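Putative mRNA interferase YoeB (Agrobacterium tumefaciens, PDB 6N90) probably cleaves mRNA as the endonuclease toxin of a type II toxin-antitoxin pair of the YoeB family. Local coordinates at residues Ala53-Arg58 with Val67-Gly72. Numbering follows the deposited sequence.
Sequences AGYWSR and VYRVSG
Trp56 and Tyr68 form the antiparallel hydrogen-bonded pair that ties the two arms of this beta hairpin together. Trp56 N donates to Tyr68 O at 2.8 Å in a nearly straight bond (N-H...O 178°), and Tyr68 N returns the favour to Trp56 O at 2.9 Å. Next along comes the non-hydrogen-bonded pair Ser57-Val67, where Val67 CA brings its hydrogen to Trp56 O.

The polar bond between side chains belongs to Arg58 and Tyr68. An arm extended from CG to NE delivers NE close to the phenol, and NE donates to Tyr68 OH at 2.9 Å, with the oxygen lying near the guanidinium plane. Pro38 O also bonds that hydroxyl, while Arg58 NH1 and NH2 go to carbonyls of the 37-42 loop, among them Leu42 O and Thr37 O.

Aromatic faces add two more contacts. Trp56 CB lies over one face of the Tyr68 ring, a CH-pi contact 3.9 Å from the ring centroid. The extended start of Arg69 (CG anti to the backbone N, chi1 177°) lays CD over the Tyr55 ring, 4.3 Å from the centroid; the bend at chi3 (59°) then turns one guanidinium face against Tyr55 OH, without a hydrogen bond. Arg69 NH2 also forms a salt bridge with Glu80.

Gripped by the phenol and several carbonyls, the Arg58 guanidinium is fixed in rotation, pinning the 37-42 loop to the hairpin of this YoeB-like toxin fold.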
loop_
_atom_site.group_PDB
_atom_site.type_symbol
_atom_site.label_atom_id
_atom_site.label_comp_id
_atom_site.label_asym_id
_atom_site.label_seq_id
_atom_site.Cartn_x
_atom_site.Cartn_y
_atom_site.Cartn_z
ATOM N N ALA A 53 -16.306 -10.393 -11.522
ATOM C CA ALA A 53 -17.533 -9.641 -11.205
ATOM C C ALA A 53 -17.395 -8.539 -10.146
ATOM O O ALA A 53 -17.556 -7.344 -10.450
ATOM C CB ALA A 53 -18.622 -10.612 -10.777
ATOM N N GLY A 54 -17.097 -8.937 -8.910
ATOM C CA GLY A 54 -16.988 -7.992 -7.807
ATOM C C GLY A 54 -15.880 -6.963 -7.955
ATOM O O GLY A 54 -15.804 -5.991 -7.208
ATOM N N TYR A 55 -15.016 -7.163 -8.940
ATOM C CA TYR A 55 -13.889 -6.259 -9.128
ATOM C C TYR A 55 -14.288 -5.119 -10.062
ATOM O O TYR A 55 -15.194 -5.266 -10.895
ATOM C CB TYR A 55 -12.685 -7.045 -9.652
ATOM C CG TYR A 55 -12.140 -8.026 -8.626
ATOM C CD1 TYR A 55 -12.733 -9.279 -8.428
ATOM C CD2 TYR A 55 -11.059 -7.689 -7.831
ATOM C CE1 TYR A 55 -12.236 -10.166 -7.475
ATOM C CE2 TYR A 55 -10.560 -8.565 -6.880
ATOM C CZ TYR A 55 -11.143 -9.796 -6.708
ATOM O OH TYR A 55 -10.625 -10.652 -5.759
ATOM N N TRP A 56 -13.648 -3.968 -9.874
ATOM C CA TRP A 56 -13.879 -2.787 -10.682
ATOM C C TRP A 56 -12.579 -2.357 -11.332
ATOM O O TRP A 56 -11.496 -2.706 -10.853
ATOM C CB TRP A 56 -14.439 -1.654 -9.833
ATOM C CG TRP A 56 -15.875 -1.821 -9.566
ATOM C CD1 TRP A 56 -16.461 -2.752 -8.762
ATOM C CD2 TRP A 56 -16.928 -1.030 -10.111
ATOM N NE1 TRP A 56 -17.830 -2.590 -8.782
ATOM C CE2 TRP A 56 -18.137 -1.535 -9.604
ATOM C CE3 TRP A 56 -16.965 0.052 -10.993
ATOM C CZ2 TRP A 56 -19.379 -0.983 -9.945
ATOM C CZ3 TRP A 56 -18.197 0.601 -11.332
ATOM C CH2 TRP A 56 -19.383 0.083 -10.805
ATOM N N SER A 57 -12.687 -1.591 -12.394
ATOM C CA SER A 57 -11.530 -1.112 -13.107
ATOM C C SER A 57 -11.593 0.364 -13.484
ATOM O O SER A 57 -12.632 0.834 -13.818
ATOM C CB SER A 57 -11.353 -1.945 -14.361
ATOM O OG SER A 57 -10.299 -1.509 -15.139
ATOM N N ARG A 58 -10.496 1.084 -13.349
ATOM C CA ARG A 58 -10.404 2.453 -13.826
ATOM C C ARG A 58 -9.176 2.611 -14.728
ATOM O O ARG A 58 -8.192 1.870 -14.607
ATOM C CB ARG A 58 -10.315 3.435 -12.657
ATOM C CG ARG A 58 -11.525 3.461 -11.762
ATOM C CD ARG A 58 -11.204 4.221 -10.456
ATOM N NE ARG A 58 -12.292 4.130 -9.494
ATOM C CZ ARG A 58 -12.965 5.180 -9.034
ATOM N NH1 ARG A 58 -12.638 6.418 -9.437
ATOM N NH2 ARG A 58 -13.933 4.991 -8.142
ATOM N N VAL A 67 -7.161 -2.078 -11.314
ATOM C CA VAL A 67 -8.229 -3.000 -10.940
ATOM C C VAL A 67 -8.237 -3.157 -9.415
ATOM O O VAL A 67 -7.195 -3.345 -8.777
ATOM C CB VAL A 67 -8.063 -4.365 -11.647
ATOM C CG1 VAL A 67 -9.239 -5.314 -11.283
ATOM C CG2 VAL A 67 -7.986 -4.170 -13.161
ATOM N N TYR A 68 -9.430 -3.078 -8.834
ATOM C CA TYR A 68 -9.553 -3.024 -7.384
ATOM C C TYR A 68 -10.888 -3.568 -6.931
ATOM O O TYR A 68 -11.791 -3.810 -7.740
ATOM C CB TYR A 68 -9.411 -1.567 -6.897
ATOM C CG TYR A 68 -10.536 -0.698 -7.429
ATOM C CD1 TYR A 68 -10.504 -0.196 -8.732
ATOM C CD2 TYR A 68 -11.633 -0.388 -6.629
ATOM C CE1 TYR A 68 -11.541 0.584 -9.227
ATOM C CE2 TYR A 68 -12.657 0.400 -7.105
ATOM C CZ TYR A 68 -12.614 0.872 -8.406
ATOM O OH TYR A 68 -13.658 1.645 -8.876
ATOM N N ARG A 69 -11.007 -3.734 -5.625
ATOM C CA ARG A 69 -12.283 -4.063 -5.016
ATOM C C ARG A 69 -12.341 -3.428 -3.645
ATOM O O ARG A 69 -11.402 -3.537 -2.875
ATOM C CB ARG A 69 -12.456 -5.588 -4.918
ATOM C CG ARG A 69 -13.727 -6.049 -4.235
ATOM C CD ARG A 69 -13.830 -7.580 -4.240
ATOM N NE ARG A 69 -12.703 -8.228 -3.561
ATOM C CZ ARG A 69 -12.538 -9.549 -3.483
ATOM N NH1 ARG A 69 -13.423 -10.354 -4.044
ATOM N NH2 ARG A 69 -11.498 -10.070 -2.846
ATOM N N VAL A 70 -13.440 -2.762 -3.331
ATOM C CA VAL A 70 -13.627 -2.243 -1.988
ATOM C C VAL A 70 -14.454 -3.254 -1.224
ATOM O O VAL A 70 -15.533 -3.638 -1.675
ATOM C CB VAL A 70 -14.330 -0.876 -1.979
ATOM C CG1 VAL A 70 -14.738 -0.519 -0.571
ATOM C CG2 VAL A 70 -13.407 0.197 -2.545
ATOM N N SER A 71 -13.934 -3.703 -0.090
ATOM C CA SER A 71 -14.638 -4.694 0.730
ATOM C C SER A 71 -14.839 -4.172 2.137
ATOM O O SER A 71 -14.199 -3.208 2.542
ATOM C CB SER A 71 -13.869 -6.020 0.790
ATOM O OG SER A 71 -13.709 -6.585 -0.496
ATOM N N GLY A 72 -15.727 -4.813 2.886
ATOM C CA GLY A 72 -15.930 -4.430 4.268
ATOM C C GLY A 72 -17.112 -3.494 4.405
ATOM O O GLY A 72 -17.580 -2.899 3.430
#